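PDB 4F3N: uncharacterized ACR, COG1565 superfamily from Burkholderia thailandensis, which is of unknown function but has a methyltransferase fold that binds S-adenosyl-L-homocysteine, and may act as a protein-arginine methyltransferase. Local coordinates for residues A[146-157]-A[182-193]; A[278-287]-A[345-355]. All blocks are in the same frame, centred on the assembly; numbering follows the deposited sequence.

Contact 1. Residues A[146-157]-A[182-193]; sequences AGTGKLAAGLLT and QRETLGAQAPGL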
ATOM      1  N   ALA A 146      -7.337  -0.264  -5.754  1.00 13.57           N
ATOM      2  CA  ALA A 146      -8.292  -1.400  -5.853  1.00 13.22           C
ATOM      3  C   ALA A 146      -7.775  -2.543  -6.695  1.00 13.24           C
ATOM      4  O   ALA A 146      -8.458  -3.566  -6.864  1.00 12.97           O
ATOM      5  CB  ALA A 146      -9.720  -0.993  -6.249  1.00 12.80           C
ATOM      6  N   GLY A 147      -6.537  -2.412  -7.191  1.00 13.66           N
ATOM      7  CA  GLY A 147      -5.959  -3.521  -7.993  1.00 13.38           C
ATOM      8  C   GLY A 147      -6.815  -3.943  -9.187  1.00 13.79           C
ATOM      9  O   GLY A 147      -7.218  -3.107  -9.977  1.00 13.90           O
ATOM     10  N   THR A 148      -7.067  -5.233  -9.352  1.00 13.43           N
ATOM     11  CA  THR A 148      -7.971  -5.700 -10.396  1.00 14.43           C
ATOM     12  C   THR A 148      -9.430  -5.898  -9.889  1.00 13.84           C
ATOM     13  O   THR A 148     -10.266  -6.449 -10.595  1.00 13.84           O
ATOM     14  CB  THR A 148      -7.499  -6.993 -11.031  1.00 16.27           C
ATOM     15  OG1 THR A 148      -7.473  -8.023 -10.045  1.00 16.89           O
ATOM     16  CG2 THR A 148      -6.101  -6.808 -11.690  1.00 19.09           C
ATOM     17  N   GLY A 149      -9.708  -5.394  -8.682  1.00 12.93           N
ATOM     18  CA  GLY A 149     -11.049  -5.413  -8.163  1.00 12.09           C
ATOM     19  C   GLY A 149     -11.447  -6.655  -7.379  1.00 12.23           C
ATOM     20  O   GLY A 149     -12.605  -6.802  -7.034  1.00 10.89           O
ATOM     21  N   LYS A 150     -10.507  -7.530  -7.101  1.00 12.01           N
ATOM     22  CA  LYS A 150     -10.825  -8.762  -6.330  1.00 13.12           C
ATOM     23  C   LYS A 150     -11.289  -8.483  -4.908  1.00 11.51           C
ATOM     24  O   LYS A 150     -12.254  -9.100  -4.407  1.00 10.98           O
ATOM     25  CB  LYS A 150      -9.635  -9.710  -6.307  1.00 15.89           C
ATOM     26  CG  LYS A 150      -9.319 -10.334  -7.630  1.00 18.99           C
ATOM     27  CD  LYS A 150      -8.224 -11.374  -7.440  1.00 21.98           C
ATOM     28  CE  LYS A 150      -7.561 -11.770  -8.748  1.00 26.45           C
ATOM     29  NZ  LYS A 150      -8.557 -12.343  -9.690  1.00 26.73           N
ATOM     30  N   LEU A 151     -10.650  -7.539  -4.235  1.00 10.51           N
ATOM     31  CA  LEU A 151     -11.084  -7.188  -2.878  1.00 10.06           C
ATOM     32  C   LEU A 151     -12.457  -6.538  -2.878  1.00  9.53           C
ATOM     33  O   LEU A 151     -13.282  -6.837  -2.027  1.00  9.38           O
ATOM     34  CB  LEU A 151     -10.075  -6.265  -2.196  1.00 10.02           C
ATOM     35  CG  LEU A 151     -10.427  -5.833  -0.760  1.00  9.98           C
ATOM     36  CD1 LEU A 151     -10.503  -7.027   0.146  1.00 10.02           C
ATOM     37  CD2 LEU A 151      -9.335  -4.917  -0.173  1.00 10.57           C
ATOM     38  N   ALA A 152     -12.710  -5.649  -3.851  1.00  8.85           N
ATOM     39  CA  ALA A 152     -14.002  -4.980  -3.939  1.00  8.69           C
ATOM     40  C   ALA A 152     -15.097  -6.028  -4.129  1.00  8.57           C
ATOM     41  O   ALA A 152     -16.126  -5.977  -3.444  1.00  8.49           O
ATOM     42  CB  ALA A 152     -14.024  -3.953  -5.112  1.00  8.44           C
ATOM     43  N   ALA A 153     -14.902  -6.962  -5.062  1.00  8.87           N
ATOM     44  CA  ALA A 153     -15.925  -7.980  -5.312  1.00  8.96           C
ATOM     45  C   ALA A 153     -16.176  -8.804  -4.048  1.00  9.17           C
ATOM     46  O   ALA A 153     -17.342  -9.055  -3.665  1.00  9.71           O
ATOM     47  CB  ALA A 153     -15.535  -8.866  -6.479  1.00  9.65           C
ATOM     48  N   GLY A 154     -15.087  -9.159  -3.346  1.00  9.01           N
ATOM     49  CA  GLY A 154     -15.174  -9.948  -2.128  1.00  9.43           C
ATOM     50  C   GLY A 154     -15.839  -9.197  -1.002  1.00  9.44           C
ATOM     51  O   GLY A 154     -16.633  -9.782  -0.243  1.00 10.45           O
ATOM     52  N   LEU A 155     -15.502  -7.920  -0.849  1.00  9.44           N
ATOM     53  CA  LEU A 155     -15.994  -7.134   0.291  1.00  9.97           C
ATOM     54  C   LEU A 155     -17.484  -6.789   0.063  1.00 10.25           C
ATOM     55  O   LEU A 155     -18.326  -6.872   0.968  1.00  9.56           O
ATOM     56  CB  LEU A 155     -15.140  -5.882   0.448  1.00 10.73           C
ATOM     57  CG  LEU A 155     -15.175  -5.095   1.734  1.00 12.10           C
ATOM     58  CD1 LEU A 155     -14.988  -5.963   2.989  1.00 11.64           C
ATOM     59  CD2 LEU A 155     -14.028  -4.040   1.685  1.00 11.62           C
ATOM     60  N   LEU A 156     -17.805  -6.472  -1.172  1.00 10.38           N
ATOM     61  CA  LEU A 156     -19.195  -6.187  -1.528  1.00 12.11           C
ATOM     62  C   LEU A 156     -20.077  -7.402  -1.233  1.00 11.75           C
ATOM     63  O   LEU A 156     -21.151  -7.308  -0.598  1.00 11.43           O
ATOM     64  CB  LEU A 156     -19.300  -5.853  -3.025  1.00 13.49           C
ATOM     65  CG  LEU A 156     -19.300  -4.413  -3.420  1.00 15.24           C
ATOM     66  CD1 LEU A 156     -19.336  -4.307  -4.936  1.00 16.47           C
ATOM     67  CD2 LEU A 156     -20.543  -3.723  -2.809  1.00 14.81           C
ATOM     68  N   THR A 157     -19.636  -8.553  -1.732  1.00 11.31           N
ATOM     69  CA  THR A 157     -20.375  -9.786  -1.556  1.00 12.19           C
ATOM     70  C   THR A 157     -20.508 -10.187  -0.077  1.00 10.80           C
ATOM     71  O   THR A 157     -21.610 -10.536   0.448  1.00 10.00           O
ATOM     72  CB  THR A 157     -19.710 -10.919  -2.376  1.00 13.00           C
ATOM     73  OG1 THR A 157     -19.810 -10.579  -3.762  1.00 16.53           O
ATOM     74  CG2 THR A 157     -20.453 -12.234  -2.205  1.00 15.56           C
ATOM     75  N   GLN A 182     -11.171  -3.863 -13.322  1.00 15.11           N
ATOM     76  CA  GLN A 182     -11.980  -3.924 -12.114  1.00 13.48           C
ATOM     77  C   GLN A 182     -13.469  -4.170 -12.438  1.00 13.72           C
ATOM     78  O   GLN A 182     -14.129  -5.005 -11.815  1.00 13.11           O
ATOM     79  CB  GLN A 182     -11.842  -2.624 -11.308  1.00 13.24           C
ATOM     80  CG  GLN A 182     -10.441  -2.438 -10.747  1.00 12.88           C
ATOM     81  CD  GLN A 182     -10.146  -1.047 -10.236  1.00 12.82           C
ATOM     82  OE1 GLN A 182     -10.940  -0.110 -10.422  1.00 13.56           O
ATOM     83  NE2 GLN A 182      -8.972  -0.890  -9.582  1.00 13.06           N
ATOM     84  N   ARG A 183     -13.975  -3.460 -13.442  1.00 13.31           N
ATOM     85  CA  ARG A 183     -15.360  -3.586 -13.875  1.00 14.16           C
ATOM     86  C   ARG A 183     -15.639  -5.000 -14.373  1.00 14.72           C
ATOM     87  O   ARG A 183     -16.661  -5.572 -14.067  1.00 14.11           O
ATOM     88  CB  ARG A 183     -15.623  -2.560 -14.996  1.00 14.46           C
ATOM     89  CG  ARG A 183     -16.981  -2.651 -15.644  1.00 15.69           C
ATOM     90  CD  ARG A 183     -17.137  -1.444 -16.570  1.00 16.46           C
ATOM     91  NE  ARG A 183     -18.441  -1.433 -17.178  1.00 17.59           N
ATOM     92  CZ  ARG A 183     -18.690  -1.905 -18.392  1.00 17.98           C
ATOM     93  NH1 ARG A 183     -17.699  -2.372 -19.146  1.00 18.77           N
ATOM     94  NH2 ARG A 183     -19.918  -1.860 -18.872  1.00 19.14           N
ATOM     95  N   GLU A 184     -14.691  -5.567 -15.113  1.00 16.32           N
ATOM     96  CA  GLU A 184     -14.793  -6.945 -15.601  1.00 18.62           C
ATOM     97  C   GLU A 184     -14.861  -7.947 -14.449  1.00 17.97           C
ATOM     98  O   GLU A 184     -15.730  -8.806 -14.440  1.00 16.64           O
ATOM     99  CB  GLU A 184     -13.582  -7.272 -16.479  1.00 21.95           C
ATOM    100  CG  GLU A 184     -13.734  -8.560 -17.272  1.00 25.88           C
ATOM    101  CD  GLU A 184     -12.448  -9.002 -17.955  1.00 30.12           C
ATOM    102  OE1 GLU A 184     -11.394  -8.318 -17.828  1.00 31.53           O
ATOM    103  OE2 GLU A 184     -12.487 -10.076 -18.600  1.00 35.65           O
ATOM    104  N   THR A 185     -13.970  -7.771 -13.466  1.00 16.76           N
ATOM    105  CA  THR A 185     -13.890  -8.633 -12.277  1.00 15.83           C
ATOM    106  C   THR A 185     -15.208  -8.557 -11.494  1.00 15.03           C
ATOM    107  O   THR A 185     -15.785  -9.570 -11.121  1.00 15.85           O
ATOM    108  CB  THR A 185     -12.719  -8.211 -11.363  1.00 15.12           C
ATOM    109  OG1 THR A 185     -11.475  -8.372 -12.051  1.00 14.80           O
ATOM    110  CG2 THR A 185     -12.679  -9.014 -10.064  1.00 14.96           C
ATOM    111  N   LEU A 186     -15.685  -7.349 -11.262  1.00 14.88           N
ATOM    112  CA  LEU A 186     -16.953  -7.163 -10.541  1.00 15.20           C
ATOM    113  C   LEU A 186     -18.148  -7.774 -11.279  1.00 16.31           C
ATOM    114  O   LEU A 186     -19.063  -8.314 -10.663  1.00 16.17           O
ATOM    115  CB  LEU A 186     -17.194  -5.667 -10.275  1.00 14.24           C
ATOM    116  CG  LEU A 186     -16.334  -5.105  -9.159  1.00 14.17           C
ATOM    117  CD1 LEU A 186     -16.143  -3.596  -9.317  1.00 13.88           C
ATOM    118  CD2 LEU A 186     -16.912  -5.396  -7.780  1.00 13.52           C
ATOM    119  N   GLY A 187     -18.183  -7.624 -12.593  1.00 18.54           N
ATOM    120  CA  GLY A 187     -19.281  -8.194 -13.370  1.00 20.73           C
ATOM    121  C   GLY A 187     -19.310  -9.706 -13.271  1.00 22.85           C
ATOM    122  O   GLY A 187     -20.383 -10.306 -13.191  1.00 24.96           O
ATOM    123  N   ALA A 188     -18.121 -10.307 -13.260  1.00 24.02           N
ATOM    124  CA  ALA A 188     -17.932 -11.753 -13.212  1.00 25.41           C
ATOM    125  C   ALA A 188     -18.152 -12.339 -11.814  1.00 26.72           C
ATOM    126  O   ALA A 188     -18.765 -13.398 -11.672  1.00 27.64           O
ATOM    127  CB  ALA A 188     -16.528 -12.092 -13.690  1.00 25.18           C
ATOM    128  N   GLN A 189     -17.660 -11.650 -10.793  1.00 25.40           N
ATOM    129  CA  GLN A 189     -17.590 -12.190  -9.435  1.00 25.11           C
ATOM    130  C   GLN A 189     -18.625 -11.649  -8.450  1.00 24.87           C
ATOM    131  O   GLN A 189     -18.842 -12.257  -7.406  1.00 25.78           O
ATOM    132  CB  GLN A 189     -16.180 -11.958  -8.884  1.00 25.47           C
ATOM    133  CG  GLN A 189     -15.130 -12.756  -9.634  1.00 28.00           C
ATOM    134  CD  GLN A 189     -13.721 -12.621  -9.051  1.00 31.05           C
ATOM    135  OE1 GLN A 189     -13.539 -12.421  -7.832  1.00 33.06           O
ATOM    136  NE2 GLN A 189     -12.712 -12.741  -9.922  1.00 31.85           N
ATOM    137  N   ALA A 190     -19.267 -10.526  -8.778  1.00 22.88           N
ATOM    138  CA  ALA A 190     -20.267  -9.898  -7.913  1.00 22.36           C
ATOM    139  C   ALA A 190     -21.415  -9.358  -8.779  1.00 22.61           C
ATOM    140  O   ALA A 190     -21.793  -8.173  -8.664  1.00 19.84           O
ATOM    141  CB  ALA A 190     -19.639  -8.755  -7.134  1.00 21.59           C
ATOM    142  N   PRO A 191     -21.937 -10.191  -9.698  1.00 25.01           N
ATOM    143  CA  PRO A 191     -23.009  -9.658 -10.549  1.00 26.60           C
ATOM    144  C   PRO A 191     -24.165  -9.186  -9.684  1.00 26.37           C
ATOM    145  O   PRO A 191     -24.445  -9.766  -8.655  1.00 29.38           O
ATOM    146  CB  PRO A 191     -23.415 -10.844 -11.432  1.00 27.67           C
ATOM    147  CG  PRO A 191     -22.813 -12.051 -10.826  1.00 28.20           C
ATOM    148  CD  PRO A 191     -21.707 -11.636  -9.892  1.00 26.75           C
ATOM    149  N   GLY A 192     -24.788  -8.086 -10.060  0.70 27.83           N
ATOM    150  CA  GLY A 192     -25.949  -7.610  -9.307  0.70 27.28           C
ATOM    151  C   GLY A 192     -25.665  -6.896  -7.996  0.70 25.66           C
ATOM    152  O   GLY A 192     -26.591  -6.438  -7.350  0.70 26.62           O
ATOM    153  N   LEU A 193     -24.412  -6.905  -7.547  1.00 22.65           N
ATOM    154  CA  LEU A 193     -23.866  -5.880  -6.618  1.00 21.03           C
ATOM    155  C   LEU A 193     -22.962  -4.901  -7.396  1.00 19.22           C
ATOM    156  O   LEU A 193     -22.719  -3.753  -6.974  1.00 19.47           O
ATOM    157  CB  LEU A 193     -23.077  -6.552  -5.500  1.00 20.88           C
ATOM    158  CG  LEU A 193     -23.942  -7.253  -4.456  1.00 20.98           C
ATOM    159  CD1 LEU A 193     -23.117  -8.315  -3.732  1.00 20.92           C
ATOM    160  CD2 LEU A 193     -24.502  -6.199  -3.488  1.00 22.54           C
TER

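Contact 2. Residues A[278-287]-A[345-355]; sequences AVAFVRTVCA and AIHEAGVGAGA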
ATOM      1  N   ALA A 278       3.239   9.163   0.958  1.00  8.51           N
ATOM      2  CA  ALA A 278       2.267   8.407   1.766  1.00  9.04           C
ATOM      3  C   ALA A 278       1.694   9.199   2.915  1.00  9.63           C
ATOM      4  O   ALA A 278       0.494   9.106   3.230  1.00  8.92           O
ATOM      5  CB  ALA A 278       2.888   7.092   2.263  1.00  8.97           C
ATOM      6  N   VAL A 279       2.559   9.934   3.607  1.00  9.63           N
ATOM      7  CA  VAL A 279       2.123  10.825   4.661  1.00 10.23           C
ATOM      8  C   VAL A 279       1.093  11.861   4.139  1.00  9.73           C
ATOM      9  O   VAL A 279       0.030  12.098   4.763  1.00 10.04           O
ATOM     10  CB  VAL A 279       3.364  11.468   5.397  1.00 10.65           C
ATOM     11  CG1 VAL A 279       2.969  12.697   6.195  1.00 11.56           C
ATOM     12  CG2 VAL A 279       4.011  10.421   6.302  1.00 11.71           C
ATOM     13  N   ALA A 280       1.402  12.471   2.992  1.00  9.37           N
ATOM     14  CA  ALA A 280       0.563  13.473   2.363  1.00  9.31           C
ATOM     15  C   ALA A 280      -0.769  12.852   2.072  1.00  9.31           C
ATOM     16  O   ALA A 280      -1.814  13.469   2.305  1.00  9.19           O
ATOM     17  CB  ALA A 280       1.194  13.964   1.068  1.00  9.06           C
ATOM     18  N   PHE A 281      -0.727  11.607   1.585  1.00  9.30           N
ATOM     19  CA  PHE A 281      -1.973  10.876   1.248  1.00  9.39           C
ATOM     20  C   PHE A 281      -2.845  10.596   2.450  1.00  9.32           C
ATOM     21  O   PHE A 281      -4.046  10.849   2.419  1.00  9.13           O
ATOM     22  CB  PHE A 281      -1.608   9.572   0.549  1.00  9.26           C
ATOM     23  CG  PHE A 281      -2.791   8.696   0.209  1.00  9.80           C
ATOM     24  CD1 PHE A 281      -3.640   9.024  -0.837  1.00 10.85           C
ATOM     25  CD2 PHE A 281      -3.044   7.549   0.922  1.00 10.50           C
ATOM     26  CE1 PHE A 281      -4.741   8.232  -1.136  1.00 11.38           C
ATOM     27  CE2 PHE A 281      -4.134   6.727   0.589  1.00 10.94           C
ATOM     28  CZ  PHE A 281      -4.971   7.074  -0.426  1.00 10.73           C
ATOM     29  N   VAL A 282      -2.249  10.109   3.530  1.00  9.19           N
ATOM     30  CA  VAL A 282      -2.998   9.828   4.748  1.00  9.28           C
ATOM     31  C   VAL A 282      -3.569  11.111   5.360  1.00 10.25           C
ATOM     32  O   VAL A 282      -4.724  11.136   5.787  1.00  9.36           O
ATOM     33  CB  VAL A 282      -2.173   9.012   5.736  1.00  9.14           C
ATOM     34  CG1 VAL A 282      -2.862   8.867   7.133  1.00  9.32           C
ATOM     35  CG2 VAL A 282      -1.904   7.647   5.113  1.00  8.86           C
ATOM     36  N   ARG A 283      -2.801  12.208   5.323  1.00 11.08           N
ATOM     37  CA  ARG A 283      -3.359  13.472   5.776  1.00 12.59           C
ATOM     38  C   ARG A 283      -4.591  13.819   4.974  1.00 11.99           C
ATOM     39  O   ARG A 283      -5.569  14.267   5.555  1.00 12.66           O
ATOM     40  CB  ARG A 283      -2.337  14.595   5.672  1.00 14.22           C
ATOM     41  CG  ARG A 283      -1.209  14.461   6.674  1.00 16.35           C
ATOM     42  CD  ARG A 283      -0.243  15.618   6.504  1.00 19.48           C
ATOM     43  NE  ARG A 283       0.798  15.625   7.522  1.00 23.02           N
ATOM     44  CZ  ARG A 283       1.933  16.318   7.447  1.00 26.41           C
ATOM     45  NH1 ARG A 283       2.205  17.091   6.394  1.00 30.42           N
ATOM     46  NH2 ARG A 283       2.795  16.273   8.457  1.00 29.12           N
ATOM     47  N   THR A 284      -4.513  13.683   3.653  1.00 11.66           N
ATOM     48  CA  THR A 284      -5.606  14.078   2.767  1.00 11.47           C
ATOM     49  C   THR A 284      -6.832  13.215   3.041  1.00 11.09           C
ATOM     50  O   THR A 284      -7.934  13.713   3.116  1.00 10.99           O
ATOM     51  CB  THR A 284      -5.186  13.986   1.281  1.00 11.33           C
ATOM     52  OG1 THR A 284      -4.062  14.881   1.058  1.00 11.72           O
ATOM     53  CG2 THR A 284      -6.323  14.288   0.366  1.00 12.22           C
ATOM     54  N   VAL A 285      -6.629  11.909   3.173  1.00 10.36           N
ATOM     55  CA  VAL A 285      -7.749  11.005   3.505  1.00  9.93           C
ATOM     56  C   VAL A 285      -8.424  11.322   4.829  1.00 10.21           C
ATOM     57  O   VAL A 285      -9.658  11.345   4.936  1.00 10.27           O
ATOM     58  CB  VAL A 285      -7.265   9.539   3.493  1.00  9.67           C
ATOM     59  CG1 VAL A 285      -8.380   8.589   3.985  1.00  9.59           C
ATOM     60  CG2 VAL A 285      -6.769   9.198   2.089  1.00  9.23           C
ATOM     61  N   CYS A 286      -7.630  11.590   5.844  1.00 10.39           N
ATOM     62  CA  CYS A 286      -8.146  11.797   7.180  1.00 10.99           C
ATOM     63  C   CYS A 286      -8.799  13.183   7.300  1.00 12.06           C
ATOM     64  O   CYS A 286      -9.737  13.363   8.075  1.00 12.14           O
ATOM     65  CB  CYS A 286      -7.069  11.567   8.238  1.00 11.08           C
ATOM     66  SG  CYS A 286      -6.659   9.821   8.444  1.00 11.77           S
ATOM     67  N   ALA A 287      -8.357  14.133   6.485  1.00 12.24           N
ATOM     68  CA  ALA A 287      -9.012  15.439   6.465  1.00 13.24           C
ATOM     69  C   ALA A 287     -10.353  15.337   5.710  1.00 13.52           C
ATOM     70  O   ALA A 287     -11.340  16.023   6.044  1.00 14.15           O
ATOM     71  CB  ALA A 287      -8.105  16.486   5.850  1.00 13.60           C
ATOM     72  N   ALA A 345       4.957   7.426  11.318  1.00 10.36           N
ATOM     73  CA  ALA A 345       4.692   8.583  10.484  1.00 10.46           C
ATOM     74  C   ALA A 345       3.264   8.544   9.937  1.00 10.00           C
ATOM     75  O   ALA A 345       2.630   9.592   9.857  1.00 10.26           O
ATOM     76  CB  ALA A 345       5.675   8.637   9.339  1.00 11.22           C
ATOM     77  N   ILE A 346       2.791   7.353   9.537  1.00  9.42           N
ATOM     78  CA  ILE A 346       1.376   7.217   9.119  1.00  9.61           C
ATOM     79  C   ILE A 346       0.435   7.567  10.270  1.00  9.63           C
ATOM     80  O   ILE A 346      -0.514   8.332  10.100  1.00  9.56           O
ATOM     81  CB  ILE A 346       1.092   5.799   8.560  1.00  9.55           C
ATOM     82  CG1 ILE A 346       1.936   5.536   7.330  1.00  9.56           C
ATOM     83  CG2 ILE A 346      -0.409   5.589   8.234  1.00  9.27           C
ATOM     84  CD1 ILE A 346       1.874   6.618   6.252  1.00 10.15           C
ATOM     85  N   HIS A 347       0.703   7.036  11.471  1.00 10.26           N
ATOM     86  CA  HIS A 347      -0.060   7.413  12.669  1.00 11.01           C
ATOM     87  C   HIS A 347      -0.119   8.914  12.876  1.00 12.03           C
ATOM     88  O   HIS A 347      -1.210   9.501  13.043  1.00 12.10           O
ATOM     89  CB  HIS A 347       0.590   6.749  13.874  1.00 11.45           C
ATOM     90  CG  HIS A 347       0.079   7.254  15.202  1.00 12.25           C
ATOM     91  ND1 HIS A 347       0.911   7.596  16.200  1.00 12.87           N
ATOM     92  CD2 HIS A 347      -1.198   7.480  15.658  1.00 12.62           C
ATOM     93  CE1 HIS A 347       0.204   7.994  17.272  1.00 13.25           C
ATOM     94  NE2 HIS A 347      -1.097   7.911  16.972  1.00 13.58           N
ATOM     95  N   GLU A 348       1.051   9.559  12.847  1.00 13.00           N
ATOM     96  CA  GLU A 348       1.099  11.020  13.045  1.00 15.28           C
ATOM     97  C   GLU A 348       0.347  11.770  11.960  1.00 13.94           C
ATOM     98  O   GLU A 348      -0.314  12.774  12.236  1.00 16.56           O
ATOM     99  CB  GLU A 348       2.569  11.479  13.188  1.00 17.64           C
ATOM    100  CG  GLU A 348       3.167  10.853  14.454  1.00 21.45           C
ATOM    101  CD  GLU A 348       4.681  10.717  14.449  1.00 25.67           C
ATOM    102  OE1 GLU A 348       5.366  11.393  13.645  1.00 32.41           O
ATOM    103  OE2 GLU A 348       5.218   9.904  15.249  1.00 30.54           O
ATOM    104  N   ALA A 349       0.425  11.267  10.747  1.00 13.55           N
ATOM    105  CA  ALA A 349      -0.268  11.864   9.590  1.00 13.43           C
ATOM    106  C   ALA A 349      -1.778  11.917   9.839  1.00 13.62           C
ATOM    107  O   ALA A 349      -2.405  12.978   9.705  1.00 13.53           O
ATOM    108  CB  ALA A 349       0.051  11.117   8.301  1.00 12.90           C
ATOM    109  N   GLY A 350      -2.340  10.791  10.248  1.00 12.51           N
ATOM    110  CA  GLY A 350      -3.764  10.709  10.435  1.00 13.11           C
ATOM    111  C   GLY A 350      -4.284  11.467  11.645  1.00 13.59           C
ATOM    112  O   GLY A 350      -5.288  12.193  11.537  1.00 14.16           O
ATOM    113  N   VAL A 351      -3.626  11.328  12.789  1.00 14.22           N
ATOM    114  CA  VAL A 351      -4.106  11.995  13.992  0.60 15.07           C
ATOM    115  C   VAL A 351      -3.804  13.488  13.923  1.00 15.56           C
ATOM    116  O   VAL A 351      -4.553  14.287  14.465  1.00 16.63           O
ATOM    117  CB  VAL A 351      -3.551  11.371  15.289  0.60 15.37           C
ATOM    118  CG1 VAL A 351      -3.945  12.212  16.489  0.60 16.44           C
ATOM    119  CG2 VAL A 351      -4.050   9.933  15.442  0.60 15.02           C
ATOM    120  N   GLY A 352      -2.742  13.857  13.219  1.00 15.65           N
ATOM    121  CA  GLY A 352      -2.416  15.278  13.003  1.00 16.54           C
ATOM    122  C   GLY A 352      -3.428  15.986  12.129  1.00 17.14           C
ATOM    123  O   GLY A 352      -3.545  17.199  12.148  1.00 17.11           O
ATOM    124  N   ALA A 353      -4.193  15.221  11.366  1.00 16.22           N
ATOM    125  CA  ALA A 353      -5.286  15.755  10.587  1.00 17.44           C
ATOM    126  C   ALA A 353      -6.562  15.809  11.399  1.00 17.80           C
ATOM    127  O   ALA A 353      -7.586  16.277  10.912  1.00 20.51           O
ATOM    128  CB  ALA A 353      -5.486  14.908   9.340  1.00 17.10           C
ATOM    129  N   GLY A 354      -6.513  15.322  12.631  1.00 18.96           N
ATOM    130  CA  GLY A 354      -7.631  15.428  13.572  1.00 19.10           C
ATOM    131  C   GLY A 354      -8.457  14.148  13.728  1.00 18.48           C
ATOM    132  O   GLY A 354      -9.374  14.089  14.553  1.00 19.11           O
ATOM    133  N   ALA A 355      -8.123  13.105  12.979  1.00 16.69           N
ATOM    134  CA  ALA A 355      -8.808  11.808  13.155  1.00 15.16           C
ATOM    135  C   ALA A 355      -8.273  11.144  14.422  1.00 14.97           C
ATOM    136  O   ALA A 355      -7.204  11.443  14.899  1.00 14.58           O
ATOM    137  CB  ALA A 355      -8.611  10.870  11.935  1.00 14.18           C
TER

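Contact 1. Residues A[146-157]-A[182-193]
Gly149 and Gln182 bring their CA atoms within 4.3 Å, and from there helices 150-157 and 182-189 run side by side at 35°, their axes 8.9 Å apart at the closest. The loop before the first helix fits the glycine-rich turn of a Rossmann-like methyltransferase, here a type II' turn from Ala146 to Gly149 that lies near the cofactor-site residue Asn214. Having no side chain, Gly149 at the N-cap lets Gln182 come this close, and its positive phi also suits glycine. Gln182 reaches along the turn with its chain extended beyond CG, and its NE2 donates to Gly147 O at 2.9 Å, approaching from above the carbonyl plane. The same NE2 also bonds Gly145 O, while OE1 takes the indole N-H of Trp199, so both ends of the amide are held and its flip is fixed.

Further along, the small Ala152 and Ala153 admit Leu186, whose CD2 lies 3.7 Å from Ala153 CA and meets Leu156 CD1 with the two side chains at about a right angle. Leucines suit these places because both also touch Val197 of strand 197-200, an apolar neighbour. Leu193, beyond the helix, sets its CD1 against Thr157 CA. Thr185 turns OG1 beside its own backbone N (chi1 -63°), and this hydroxyl donates to Thr148 O at 2.7 Å with a C=O...OG1 angle of 160°.

Contact 2. Residues A[278-287]-A[345-355]
Ala349 sits at the middle of the contact between helices 278-287 and 345-352, with its CB 3.7 Å from Val279 O. The two helices run in the same general direction, 31° apart, and their axes come to 7.8 Å, a close approach that small residues make possible. Both pack on the mixed sheet of the methyltransferase fold, where the side chain of Phe412 of strand 407-414 touches Val282, Cys286, Ile346 and Ala355.

Apolar side chains meet one another along the whole contact. Val279 divides its methyls: CG1 meets Ala349 CB, while CG2 touches Ala345 CB at 3.9 Å. The side chains of Val282 and Ile346 cross at about a right angle, with Val282 CG2 4.0 Å from Ile346 CG2, and the CD1 of Ile346 extends to Ala278 CB. Ala353 CB packs on Cys286 CB, and Gly354, whose positive phi belongs to a Schellman motif, turns the chain so that Ala355 CB also reaches Cys286.

Other side chains rest on backbone. Val282 CG1, anti to the backbone N (chi1 172°), lies 3.7 Å from Gly350 N. Gly350, with no side chain, lets the sulfur of Cys286 settle against it, SG 3.6 Å from Gly350 CA. Arg283, at the exposed margin, contributes its aliphatic stem, with CG 3.6 Å from Ala349 O; Val279 CG1, from the same helix, lies over one face of the guanidinium, offset toward its rim.

The polar link comes from outside: Arg414 bonds the carbonyl oxygens of both Cys286 and Ala353, bridging the two helix ends. Between the segments themselves, the methyl-to-methyl and side-chain-to-backbone contacts make cohesion apolar, dependent on close shape matching rather than on directed polar bonds.

The two contacts follow one another along the chain, contact 1 closing before contact 2 opens. Their centres lie 28 Å apart and their nearest atoms about 9 Å, without touching. Both nevertheless pack against the same seven-stranded mixed sheet. Contact 1 packs helices 150-161 and 179-189 against its parallel part, touching strands 168-172 and 197-200, the latter an outermost strand. Contact 2 joins helices 276-288 and 343-352 over strand 407-414, toward the other outermost strand, 356-362. The pairs thus serve separate parts of one methyltransferase core: contact 1 includes the glycine-rich turn near Asn214 of the S-adenosyl-L-homocysteine site and probably helps to hold it, whereas contact 2 lies away from the annotated sites.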